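Local coordinates for protein endo-beta-N-acetylglucosaminidase F1 (Bacteroides thetaiotaomicron VPI-5482, PDB 6TCV) that probably hydrolyses the bond between the two core N-acetylglucosamines of high-mannose N-glycans, leaving a single sugar on the asparagine, at residues A[198-203]-A[243-248]; A[267-272]-A[310-315]; A[283-288]-A[324-329]; A[349-354]-A[368-373]. The protein carries 2 engineered substitutions. One frame throughout, in Å; residues are numbered along the deposited sequence.

In the fold
Contacts 1, 3 and 4 belong to the curled beta sheet of a (beta/alpha)8-type barrel, consistent with family 18 hydrolases, and contact 2 to the helical layer outside it. Strands 243-249 and 283-287 are neighbours, which joins contact 1 to contact 3; strands 324-329 and 350-353 do the same for contacts 3 and 4. All four are largely buried, but contact 2, about 15 Å from the centre of the chain, has an exposed arginine at its margin. Backbone ladders hold the barrel contacts, with a threonine hydroxyl joining in at contact 3 and a serine hydroxyl at contact 4, whereas contact 2 rests on apolar packing, water and charge. At their C-terminal ends the barrel contacts all reach the bound glycan.

Contact 1 (A[198-203]-A[243-248]); sequences VVVLFA and KVLLGL. With NAG (2-acetamido-2-deoxy-beta-D-glucopyranose), chain B; MAN (alpha-D-mannopyranose), chain C.
Parallel strands 198-203 and 243-248 lie edge to edge in the barrel wall, paired in step from Val198 beside Lys243 to Leu201 beside Leu246. Val199 is held by both of its backbone polar atoms: its N donates to Lys243 O (2.8 Å) and its O accepts from Leu245 N (2.8 Å). Leu201 repeats the pattern, but its last bond, Gly247 N to Leu201 O, is bent to 142°, with the donor well above the carbonyl plane.

On the face of Val198 and Leu245, Val198 CG1 meets Leu245 CD1 at 3.6 Å. Val200 swings CG1 opposite its backbone N (chi1 -180°), which lays that methyl 3.6 Å from Gly247 CA. This face turns into the barrel, a fold consistent with family 18 hydrolases, toward Tyr171 and Thr326. On the other face Val244 CG1 fits against Leu201 CD1 at 4.0 Å, and Leu234 covers Leu201 from outside.

A cis peptide joins Phe202 to Ala203 at the sugar-binding end. Ala203 CB sits over the rim of one face of the Phe202 ring, while Phe202 CZ comes 3.3 Å from O7 of the chain B N-acetylglucosamine. Ala203 O accepts a hydrogen bond from O4 of a mannose (2.8 Å).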
# COMPACT_ATOMS: atom_id res chain seq x y z
N VAL A 198 -7.70 -1.30 0.33
CA VAL A 198 -6.56 -1.53 -0.56
C VAL A 198 -6.83 -2.76 -1.39
O VAL A 198 -7.27 -3.78 -0.85
CB VAL A 198 -5.27 -1.71 0.26
CG1 VAL A 198 -4.10 -2.06 -0.64
CG2 VAL A 198 -4.99 -0.48 1.12
N VAL A 199 -6.59 -2.67 -2.70
CA VAL A 199 -6.72 -3.81 -3.61
C VAL A 199 -5.46 -3.97 -4.42
O VAL A 199 -4.76 -3.00 -4.67
CB VAL A 199 -7.96 -3.68 -4.50
CG1 VAL A 199 -9.25 -3.45 -3.69
CG2 VAL A 199 -7.79 -2.64 -5.55
N VAL A 200 -5.15 -5.22 -4.74
CA VAL A 200 -3.96 -5.58 -5.50
C VAL A 200 -4.34 -6.22 -6.82
O VAL A 200 -5.16 -7.16 -6.86
CB VAL A 200 -3.07 -6.53 -4.69
CG1 VAL A 200 -1.82 -6.91 -5.47
CG2 VAL A 200 -2.68 -5.92 -3.37
N LEU A 201 -3.70 -5.76 -7.89
CA LEU A 201 -3.81 -6.39 -9.20
C LEU A 201 -2.79 -7.51 -9.27
O LEU A 201 -1.59 -7.27 -9.49
CB LEU A 201 -3.57 -5.36 -10.29
CG LEU A 201 -4.36 -4.06 -10.12
CD1 LEU A 201 -3.98 -3.08 -11.25
CD2 LEU A 201 -5.86 -4.27 -10.04
N PHE A 202 -3.25 -8.75 -9.04
CA PHE A 202 -2.35 -9.90 -8.90
C PHE A 202 -2.37 -10.66 -10.22
O PHE A 202 -3.38 -11.27 -10.59
CB PHE A 202 -2.83 -10.77 -7.74
CG PHE A 202 -1.86 -11.87 -7.35
CD1 PHE A 202 -0.80 -11.57 -6.50
CD2 PHE A 202 -2.05 -13.17 -7.75
CE1 PHE A 202 0.06 -12.57 -6.12
CE2 PHE A 202 -1.20 -14.18 -7.38
CZ PHE A 202 -0.15 -13.88 -6.54
N ALA A 203 -1.27 -10.64 -10.98
CA ALA A 203 0.01 -9.94 -10.69
C ALA A 203 0.78 -9.70 -11.96
O ALA A 203 0.80 -10.58 -12.86
CB ALA A 203 0.91 -10.75 -9.76
N LYS A 243 -7.24 2.31 -2.59
CA LYS A 243 -5.87 2.33 -3.08
C LYS A 243 -5.61 1.10 -3.92
O LYS A 243 -5.79 -0.04 -3.44
CB LYS A 243 -4.89 2.36 -1.91
CG LYS A 243 -4.99 3.62 -1.07
CD LYS A 243 -3.96 3.61 0.05
CE LYS A 243 -3.85 4.98 0.70
NZ LYS A 243 -5.13 5.39 1.29
N VAL A 244 -5.16 1.32 -5.17
CA VAL A 244 -4.96 0.26 -6.15
C VAL A 244 -3.46 0.02 -6.28
O VAL A 244 -2.72 0.92 -6.71
CB VAL A 244 -5.59 0.59 -7.50
CG1 VAL A 244 -5.27 -0.51 -8.51
CG2 VAL A 244 -7.09 0.78 -7.36
N LEU A 245 -3.01 -1.17 -5.92
CA LEU A 245 -1.60 -1.52 -5.96
C LEU A 245 -1.34 -2.47 -7.12
O LEU A 245 -2.15 -3.35 -7.42
CB LEU A 245 -1.14 -2.23 -4.69
CG LEU A 245 -1.53 -1.60 -3.36
CD1 LEU A 245 -0.87 -2.28 -2.19
CD2 LEU A 245 -1.21 -0.12 -3.33
N LEU A 246 -0.15 -2.35 -7.72
CA LEU A 246 0.30 -3.35 -8.68
C LEU A 246 0.93 -4.50 -7.91
O LEU A 246 1.83 -4.29 -7.08
CB LEU A 246 1.32 -2.73 -9.63
CG LEU A 246 1.78 -3.63 -10.80
CD1 LEU A 246 0.60 -4.00 -11.70
CD2 LEU A 246 2.89 -2.92 -11.56
N GLY A 247 0.45 -5.72 -8.12
CA GLY A 247 1.13 -6.88 -7.57
C GLY A 247 2.31 -7.27 -8.46
O GLY A 247 2.20 -7.24 -9.69
N LEU A 248 3.41 -7.64 -7.81
CA LEU A 248 4.58 -8.21 -8.47
C LEU A 248 4.81 -9.61 -7.91
O LEU A 248 4.71 -9.82 -6.68
CB LEU A 248 5.83 -7.34 -8.25
CG LEU A 248 6.23 -6.42 -9.38
CD1 LEU A 248 6.56 -7.20 -10.66
CD2 LEU A 248 5.18 -5.36 -9.65
C1 NAG B . -0.06 -18.38 -2.93
C2 NAG B . 0.08 -17.19 -3.86
C3 NAG B . -0.54 -17.40 -5.25
C4 NAG B . -1.34 -18.69 -5.28
C5 NAG B . -2.21 -18.75 -4.05
C6 NAG B . -3.18 -19.92 -4.03
C7 NAG B . 0.21 -14.84 -3.15
C8 NAG B . -0.50 -13.74 -2.39
N2 NAG B . -0.44 -16.00 -3.23
O3 NAG B . 0.49 -17.44 -6.23
O4 NAG B . -2.17 -18.66 -6.45
O5 NAG B . -1.40 -18.89 -2.87
O6 NAG B . -3.86 -19.97 -2.81
O7 NAG B . 1.33 -14.69 -3.66
C1 MAN C . 0.17 -17.07 -13.88
C2 MAN C . 0.64 -16.11 -14.97
C3 MAN C . 1.34 -14.94 -14.31
C4 MAN C . 0.47 -14.27 -13.25
C5 MAN C . -0.06 -15.30 -12.25
C6 MAN C . -1.13 -14.73 -11.34
O2 MAN C . -0.52 -15.72 -15.74
O3 MAN C . 1.66 -13.97 -15.31
O4 MAN C . 1.25 -13.34 -12.50
O5 MAN C . -0.68 -16.40 -12.96
O6 MAN C . -1.63 -15.77 -10.47

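Contact 2 (A[267-272]-A[310-315]); sequences DFAREV and ARLCYE
Phe268, the first residue of segment 267-272 to touch segment 310-315, presents the edge of its ring: Leu312 CD1 lies near the ring plane, 3.9 Å from Phe268 CD2. The same leucine methyl reaches on to the next residue, coming 3.8 Å from Ala269 N.

Ala269 marks the nearest approach of the two backbones. Its CB points toward the other helix and lies 3.7 Å from Glu315 CB, closer still to that residue's carbonyl carbon. A methyl facing a beta carbon is compact enough for the helix axes to come within 8.6 Å.

Arg270 turns the contact polar. Its chain is extended from CG to NE and lies alongside Glu315, pointing the same way, with guanidinium and carboxylate planes 74° apart. NH2 forms a long salt bridge to Glu315 OE1 (3.6 Å). Water 1, in the guanidinium plane, does more of the joining: it accepts from Arg270 NE (3.0 Å) and donates both to Glu315 O and to Glu315 OE1. The other carboxylate oxygen, OE2, takes Arg311 NH1 at 2.9 Å, and Arg311 is itself paired with Asp340; the carboxylate is thus held from both ends.

Helices 262-278 and 306-319 cross at -43° here and both press on Tyr286 of strand 283-287, as neighbouring outer helices of a (beta/alpha)8 barrel do.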
# COMPACT_ATOMS: atom_id res chain seq x y z
N ASP A 267 17.50 -0.53 -9.52
CA ASP A 267 16.90 -0.29 -10.83
C ASP A 267 15.49 -0.85 -10.89
O ASP A 267 14.59 -0.20 -11.43
CB ASP A 267 17.76 -0.87 -11.95
CG ASP A 267 19.11 -0.23 -12.04
OD1 ASP A 267 19.37 0.83 -11.50
OD2 ASP A 267 19.85 -0.66 -13.03
N PHE A 268 15.27 -2.05 -10.35
CA PHE A 268 13.93 -2.63 -10.44
C PHE A 268 12.96 -1.81 -9.61
O PHE A 268 11.82 -1.56 -10.06
CB PHE A 268 13.98 -4.10 -9.99
CG PHE A 268 12.68 -4.81 -10.21
CD1 PHE A 268 12.26 -5.15 -11.49
CD2 PHE A 268 11.85 -5.08 -9.14
CE1 PHE A 268 11.04 -5.78 -11.66
CE2 PHE A 268 10.65 -5.68 -9.33
CZ PHE A 268 10.26 -6.02 -10.59
N ALA A 269 13.40 -1.34 -8.43
CA ALA A 269 12.55 -0.47 -7.61
C ALA A 269 12.15 0.78 -8.37
O ALA A 269 10.98 1.20 -8.32
CB ALA A 269 13.34 -0.05 -6.38
N ARG A 270 13.08 1.36 -9.11
CA ARG A 270 12.82 2.58 -9.87
C ARG A 270 11.87 2.30 -11.04
O ARG A 270 11.03 3.13 -11.36
CB ARG A 270 14.15 3.23 -10.28
CG ARG A 270 14.86 3.72 -9.02
CD ARG A 270 16.33 3.97 -9.16
NE ARG A 270 16.87 4.06 -7.78
CZ ARG A 270 18.13 4.29 -7.47
NH1 ARG A 270 19.00 4.48 -8.43
NH2 ARG A 270 18.52 4.35 -6.20
N GLU A 271 11.96 1.09 -11.63
CA GLU A 271 11.00 0.70 -12.67
C GLU A 271 9.59 0.52 -12.10
O GLU A 271 8.61 0.97 -12.71
CB GLU A 271 11.50 -0.57 -13.35
CG GLU A 271 10.68 -0.94 -14.56
CD GLU A 271 11.34 -1.95 -15.43
OE1 GLU A 271 12.55 -1.72 -15.78
OE2 GLU A 271 10.67 -2.84 -15.97
N VAL A 272 9.50 -0.13 -10.93
CA VAL A 272 8.20 -0.28 -10.29
C VAL A 272 7.60 1.10 -9.99
O VAL A 272 6.41 1.32 -10.23
CB VAL A 272 8.34 -1.14 -9.04
CG1 VAL A 272 7.08 -1.08 -8.15
CG2 VAL A 272 8.65 -2.58 -9.40
N ALA A 310 14.73 -7.03 1.46
CA ALA A 310 14.61 -5.76 2.19
C ALA A 310 15.22 -4.62 1.39
O ALA A 310 14.66 -3.52 1.35
CB ALA A 310 15.26 -5.89 3.57
N ARG A 311 16.37 -4.86 0.77
CA ARG A 311 16.96 -3.84 -0.09
C ARG A 311 15.96 -3.37 -1.17
O ARG A 311 15.78 -2.16 -1.38
CB ARG A 311 18.25 -4.35 -0.72
CG ARG A 311 18.80 -3.46 -1.89
CD ARG A 311 19.25 -2.08 -1.40
NE ARG A 311 20.37 -2.20 -0.46
CZ ARG A 311 20.87 -1.18 0.20
NH1 ARG A 311 20.41 0.04 0.05
NH2 ARG A 311 21.83 -1.39 1.10
N LEU A 312 15.29 -4.30 -1.81
CA LEU A 312 14.30 -3.93 -2.82
C LEU A 312 13.17 -3.12 -2.21
O LEU A 312 12.76 -2.09 -2.77
CB LEU A 312 13.73 -5.18 -3.54
CG LEU A 312 12.58 -4.89 -4.51
CD1 LEU A 312 13.05 -3.95 -5.64
CD2 LEU A 312 11.98 -6.18 -5.06
N CYS A 313 12.67 -3.52 -1.05
CA CYS A 313 11.58 -2.76 -0.43
C CYS A 313 12.01 -1.34 -0.09
O CYS A 313 11.28 -0.38 -0.36
CB CYS A 313 11.07 -3.49 0.82
SG CYS A 313 10.24 -5.07 0.43
N TYR A 314 13.19 -1.22 0.52
CA TYR A 314 13.73 0.08 0.91
C TYR A 314 13.90 0.97 -0.31
O TYR A 314 13.49 2.13 -0.29
CB TYR A 314 15.09 -0.13 1.60
CG TYR A 314 15.86 1.12 1.79
CD1 TYR A 314 15.54 2.01 2.82
CD2 TYR A 314 16.90 1.44 0.94
CE1 TYR A 314 16.27 3.23 2.98
CE2 TYR A 314 17.62 2.62 1.11
CZ TYR A 314 17.30 3.49 2.14
OH TYR A 314 18.01 4.67 2.30
N GLU A 315 14.51 0.45 -1.38
CA GLU A 315 14.73 1.26 -2.57
C GLU A 315 13.41 1.62 -3.23
O GLU A 315 13.30 2.70 -3.81
CB GLU A 315 15.66 0.55 -3.57
CG GLU A 315 17.05 0.30 -3.04
CD GLU A 315 17.86 1.55 -2.76
OE1 GLU A 315 17.48 2.67 -3.24
OE2 GLU A 315 18.90 1.42 -2.06
O HOH W 1 15.54 3.83 -5.05

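Contact 3 (A[283-288]-A[324-329]); sequences GVNYAD and LVTVFD. Engineered in segment 283-288: Ala287 (natural residue Asp). With NAG (2-acetamido-2-deoxy-beta-D-glucopyranose), chain B.
Phe328 and Ala287 sit beside each other at the C-terminal end of a beta-alpha-beta unit of the barrel, in which helix 306-319 connects parallel strands 283-287 and 324-329. Phe328 CB lies 4.2 Å from Ala287 CB, an engineered alanine where the natural residue is aspartate, probably in a variant family 18 DxxDxDxE motif with Asn285 for its second aspartate. With CG anti to the backbone N (chi1 -175°), the ring is carried away from strand 283-287 and beneath the acetamido group of the chain B N-acetylglucosamine. The methyl carbon C8 of that group stands over the ring centre, a CH-pi arrangement in which CG is 3.9 Å from it. CD1 and CE1 also face C8. Further out, CD2 meets O7, CE2 lies 3.5 Å from C7, and at the tip CZ touches C8 and C7 alike.

Lower down, Val284 O holds two donors of one residue: Thr326 OG1 at 2.8 Å and, more weakly, Thr326 N. The threonine hydroxyl is brought there by lying between its own N and carbonyl carbon (chi1 74°); it is also bonded to Tyr171, whose ring lies within the barrel. Tyr286 N then donates to Thr326 O, and Phe328 N to Tyr286 O at 3.0 Å. Beyond this last direct bond the strands part, and water 2 spans the gap, accepting from Asp288 N at 2.8 Å and donating to Phe328 O at 2.8 Å.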
# COMPACT_ATOMS: atom_id res chain seq x y z
N GLY A 283 0.84 2.09 -5.22
CA GLY A 283 1.96 1.35 -4.68
C GLY A 283 1.98 -0.05 -5.20
O GLY A 283 1.43 -0.35 -6.26
N VAL A 284 2.63 -0.91 -4.43
CA VAL A 284 3.00 -2.26 -4.87
C VAL A 284 2.81 -3.28 -3.78
O VAL A 284 2.88 -2.97 -2.57
CB VAL A 284 4.49 -2.25 -5.35
CG1 VAL A 284 5.46 -2.02 -4.20
CG2 VAL A 284 4.87 -3.52 -6.10
N ASN A 285 2.56 -4.53 -4.17
CA ASN A 285 2.75 -5.70 -3.32
C ASN A 285 3.83 -6.58 -3.94
O ASN A 285 3.80 -6.82 -5.16
CB ASN A 285 1.48 -6.55 -3.18
CG ASN A 285 1.72 -7.78 -2.34
OD1 ASN A 285 1.75 -7.69 -1.07
ND2 ASN A 285 1.96 -8.85 -2.93
N TYR A 286 4.77 -7.04 -3.12
CA TYR A 286 5.79 -8.00 -3.55
C TYR A 286 5.49 -9.37 -2.95
O TYR A 286 5.40 -9.52 -1.72
CB TYR A 286 7.15 -7.51 -3.08
CG TYR A 286 7.69 -6.29 -3.82
CD1 TYR A 286 7.70 -6.22 -5.18
CD2 TYR A 286 8.21 -5.20 -3.10
CE1 TYR A 286 8.24 -5.14 -5.85
CE2 TYR A 286 8.76 -4.10 -3.77
CZ TYR A 286 8.77 -4.09 -5.15
OH TYR A 286 9.31 -3.03 -5.84
N ALA A 287 5.44 -10.37 -3.84
CA ALA A 287 5.22 -11.77 -3.50
C ALA A 287 6.34 -12.62 -4.11
O ALA A 287 6.41 -12.80 -5.35
CB ALA A 287 3.84 -12.19 -3.98
N ASP A 288 7.21 -13.11 -3.24
CA ASP A 288 8.38 -13.89 -3.64
C ASP A 288 8.03 -15.35 -3.80
O ASP A 288 8.23 -16.16 -2.89
CB ASP A 288 9.53 -13.73 -2.64
CG ASP A 288 10.72 -14.63 -2.98
OD1 ASP A 288 10.99 -14.84 -4.20
OD2 ASP A 288 11.41 -15.09 -2.06
N LEU A 324 2.38 3.16 -1.20
CA LEU A 324 2.48 2.00 -0.33
C LEU A 324 3.48 0.98 -0.84
O LEU A 324 3.44 0.60 -2.02
CB LEU A 324 1.11 1.34 -0.17
CG LEU A 324 0.07 2.20 0.53
CD1 LEU A 324 -1.28 1.51 0.44
CD2 LEU A 324 0.41 2.41 2.00
N VAL A 325 4.36 0.51 0.04
CA VAL A 325 5.23 -0.63 -0.22
C VAL A 325 4.79 -1.74 0.71
O VAL A 325 4.82 -1.58 1.95
CB VAL A 325 6.71 -0.27 -0.05
CG1 VAL A 325 7.62 -1.48 -0.24
CG2 VAL A 325 7.07 0.84 -1.02
N THR A 326 4.30 -2.82 0.13
CA THR A 326 3.67 -3.87 0.91
C THR A 326 4.23 -5.21 0.46
O THR A 326 4.69 -5.35 -0.67
CB THR A 326 2.13 -3.84 0.80
OG1 THR A 326 1.69 -4.32 -0.47
CG2 THR A 326 1.58 -2.46 1.00
N VAL A 327 4.17 -6.19 1.34
CA VAL A 327 4.74 -7.51 1.09
C VAL A 327 3.80 -8.62 1.54
O VAL A 327 3.08 -8.50 2.53
CB VAL A 327 6.14 -7.73 1.66
CG1 VAL A 327 7.10 -6.72 1.09
CG2 VAL A 327 6.11 -7.64 3.15
N PHE A 328 3.81 -9.71 0.81
CA PHE A 328 3.32 -11.02 1.28
C PHE A 328 4.43 -11.71 2.03
O PHE A 328 5.55 -11.81 1.52
CB PHE A 328 2.87 -11.78 0.04
CG PHE A 328 2.21 -13.12 0.30
CD1 PHE A 328 1.17 -13.28 1.19
CD2 PHE A 328 2.62 -14.24 -0.41
CE1 PHE A 328 0.55 -14.51 1.35
CE2 PHE A 328 2.01 -15.49 -0.23
CZ PHE A 328 0.96 -15.62 0.64
N ASP A 329 4.17 -12.13 3.26
CA ASP A 329 5.17 -12.82 4.05
C ASP A 329 5.29 -14.29 3.68
O ASP A 329 4.57 -15.16 4.20
CB ASP A 329 4.90 -12.65 5.53
CG ASP A 329 5.96 -13.26 6.40
OD1 ASP A 329 7.02 -13.67 5.88
OD2 ASP A 329 5.75 -13.37 7.63
C1 NAG B . -0.06 -18.38 -2.93
C2 NAG B . 0.08 -17.19 -3.86
C3 NAG B . -0.54 -17.40 -5.25
C4 NAG B . -1.34 -18.69 -5.28
C5 NAG B . -2.21 -18.75 -4.05
C6 NAG B . -3.18 -19.92 -4.03
C7 NAG B . 0.21 -14.84 -3.15
C8 NAG B . -0.50 -13.74 -2.39
N2 NAG B . -0.44 -16.00 -3.23
O3 NAG B . 0.49 -17.44 -6.23
O4 NAG B . -2.17 -18.66 -6.45
O5 NAG B . -1.40 -18.89 -2.87
O6 NAG B . -3.86 -19.97 -2.81
O7 NAG B . 1.33 -14.69 -3.66
O HOH W 2 6.34 -13.34 -0.63

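Contact 4 (A[349-354]-A[368-373]); sequences DIVVAN and KQCSGI. With NAG (2-acetamido-2-deoxy-beta-D-glucopyranose), chain D.
Ser371 puts its side-chain oxygen where a strand ladder would normally use a carbonyl: Ala353 N donates to Ser371 OG at 3.1 Å. The two segments belong to consecutive parts of the barrel wall, strand 350-353 and the beginning of strand 371-376, and they pair through a single bridge, Val351 with Cys370, before the chain turns a corner at Gly372. The hydroxyl fits because it lies between the serine's own N and carbonyl carbon (chi1 64°), which brings OG alongside strand 350-353, 3.3 Å from Val352 CA. The bond it accepts is somewhat bent, at 145°.

Ordinary backbone bonds flank Val351. Its N donates to Gln369 O at 2.9 Å, and its O receives Ser371 N at 3.1 Å. Val351 CG1 meets both Gln369 O and, at 3.8 Å, Cys370 SG.

At the N-terminal end, Gln369 uses carbon and not its amide: CG rests 3.4 Å from Asp349 O, while the bend at chi2 carries the amide elsewhere, with OE1 accepting from Thr366 N. Asp349 likewise turns its carboxylate from this contact, OD2 meeting Lys317 and Val325 N. Val352 points inward among Tyr171, Phe173 and Met402. Asn354, at the end of the segment, reaches the substrate: its OD1 accepts a hydrogen bond from O6 of the chain D N-acetylglucosamine at 2.7 Å.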
# COMPACT_ATOMS: atom_id res chain seq x y z
N ASP A 349 4.82 -0.64 4.62
CA ASP A 349 3.59 -0.06 5.10
C ASP A 349 2.60 -1.11 5.57
O ASP A 349 1.87 -0.86 6.56
CB ASP A 349 2.99 0.77 3.98
CG ASP A 349 3.83 1.95 3.66
OD1 ASP A 349 3.92 2.86 4.52
OD2 ASP A 349 4.43 2.02 2.55
N ILE A 350 2.52 -2.25 4.89
CA ILE A 350 1.58 -3.32 5.21
C ILE A 350 2.29 -4.63 4.92
O ILE A 350 2.88 -4.78 3.84
CB ILE A 350 0.26 -3.25 4.39
CG1 ILE A 350 -0.34 -1.83 4.38
CG2 ILE A 350 -0.76 -4.24 4.95
CD1 ILE A 350 -1.53 -1.69 3.43
N VAL A 351 2.15 -5.59 5.83
CA VAL A 351 2.60 -6.97 5.59
C VAL A 351 1.39 -7.88 5.81
O VAL A 351 0.68 -7.80 6.82
CB VAL A 351 3.83 -7.36 6.44
CG1 VAL A 351 3.66 -7.13 7.92
CG2 VAL A 351 4.22 -8.83 6.16
N VAL A 352 1.15 -8.77 4.84
CA VAL A 352 0.06 -9.73 4.90
C VAL A 352 0.64 -11.13 4.90
O VAL A 352 1.55 -11.43 4.10
CB VAL A 352 -1.00 -9.48 3.78
CG1 VAL A 352 -1.59 -8.08 3.92
CG2 VAL A 352 -0.44 -9.70 2.36
N ALA A 353 0.00 -12.04 5.65
CA ALA A 353 0.57 -13.35 5.85
C ALA A 353 -0.19 -14.38 5.04
O ALA A 353 -1.22 -14.09 4.45
CB ALA A 353 0.45 -13.72 7.34
N ASN A 354 0.35 -15.58 4.99
CA ASN A 354 -0.29 -16.70 4.30
C ASN A 354 -1.64 -17.03 4.96
O ASN A 354 -1.89 -16.76 6.15
CB ASN A 354 0.63 -17.92 4.26
CG ASN A 354 0.13 -18.96 3.30
OD1 ASN A 354 -0.37 -18.56 2.25
ND2 ASN A 354 0.31 -20.22 3.56
N LYS A 368 -0.38 -2.89 13.94
CA LYS A 368 -1.19 -2.04 13.06
C LYS A 368 -0.78 -2.15 11.60
O LYS A 368 -1.62 -1.87 10.72
CB LYS A 368 -1.14 -0.59 13.56
CG LYS A 368 -1.83 -0.36 14.89
CD LYS A 368 -3.33 -0.59 14.78
CE LYS A 368 -4.05 -0.14 16.04
NZ LYS A 368 -3.51 -0.92 17.19
N GLN A 369 0.46 -2.54 11.30
CA GLN A 369 0.91 -2.73 9.92
C GLN A 369 0.70 -4.15 9.45
O GLN A 369 1.14 -4.49 8.33
CB GLN A 369 2.38 -2.35 9.78
CG GLN A 369 2.66 -0.86 9.86
CD GLN A 369 2.76 -0.35 11.28
OE1 GLN A 369 3.62 -0.81 12.02
NE2 GLN A 369 1.96 0.64 11.63
N CYS A 370 0.02 -4.98 10.22
CA CYS A 370 -0.07 -6.42 9.97
C CYS A 370 -1.49 -6.92 9.79
O CYS A 370 -2.42 -6.42 10.41
CB CYS A 370 0.51 -7.20 11.16
SG CYS A 370 2.26 -6.92 11.47
N SER A 371 -1.63 -7.93 8.93
CA SER A 371 -2.88 -8.68 8.83
C SER A 371 -3.08 -9.62 10.01
O SER A 371 -2.16 -10.29 10.45
CB SER A 371 -2.88 -9.49 7.53
OG SER A 371 -1.89 -10.46 7.46
N GLY A 372 -4.32 -9.70 10.49
CA GLY A 372 -4.71 -10.65 11.52
C GLY A 372 -5.43 -11.88 11.00
O GLY A 372 -5.64 -12.85 11.74
N ILE A 373 -5.82 -11.86 9.73
CA ILE A 373 -6.47 -12.97 9.04
C ILE A 373 -6.15 -12.80 7.57
O ILE A 373 -6.04 -11.68 7.07
CB ILE A 373 -8.00 -13.00 9.30
CG1 ILE A 373 -8.60 -14.32 8.80
CG2 ILE A 373 -8.69 -11.76 8.69
CD1 ILE A 373 -10.13 -14.34 9.00
C1 NAG D . 2.19 -22.96 -1.79
C2 NAG D . 1.53 -22.97 -3.14
C3 NAG D . 1.47 -21.56 -3.72
C4 NAG D . 0.83 -20.64 -2.71
C5 NAG D . 1.67 -20.67 -1.45
C6 NAG D . 1.27 -19.68 -0.38
C7 NAG D . 2.02 -25.06 -4.33
C8 NAG D . 3.05 -25.80 -5.15
N2 NAG D . 2.31 -23.81 -4.05
O3 NAG D . 0.74 -21.63 -4.95
O4 NAG D . 0.86 -19.35 -3.36
O5 NAG D . 1.58 -22.00 -0.92
O6 NAG D . -0.13 -19.88 -0.09
O7 NAG D . 0.99 -25.59 -3.94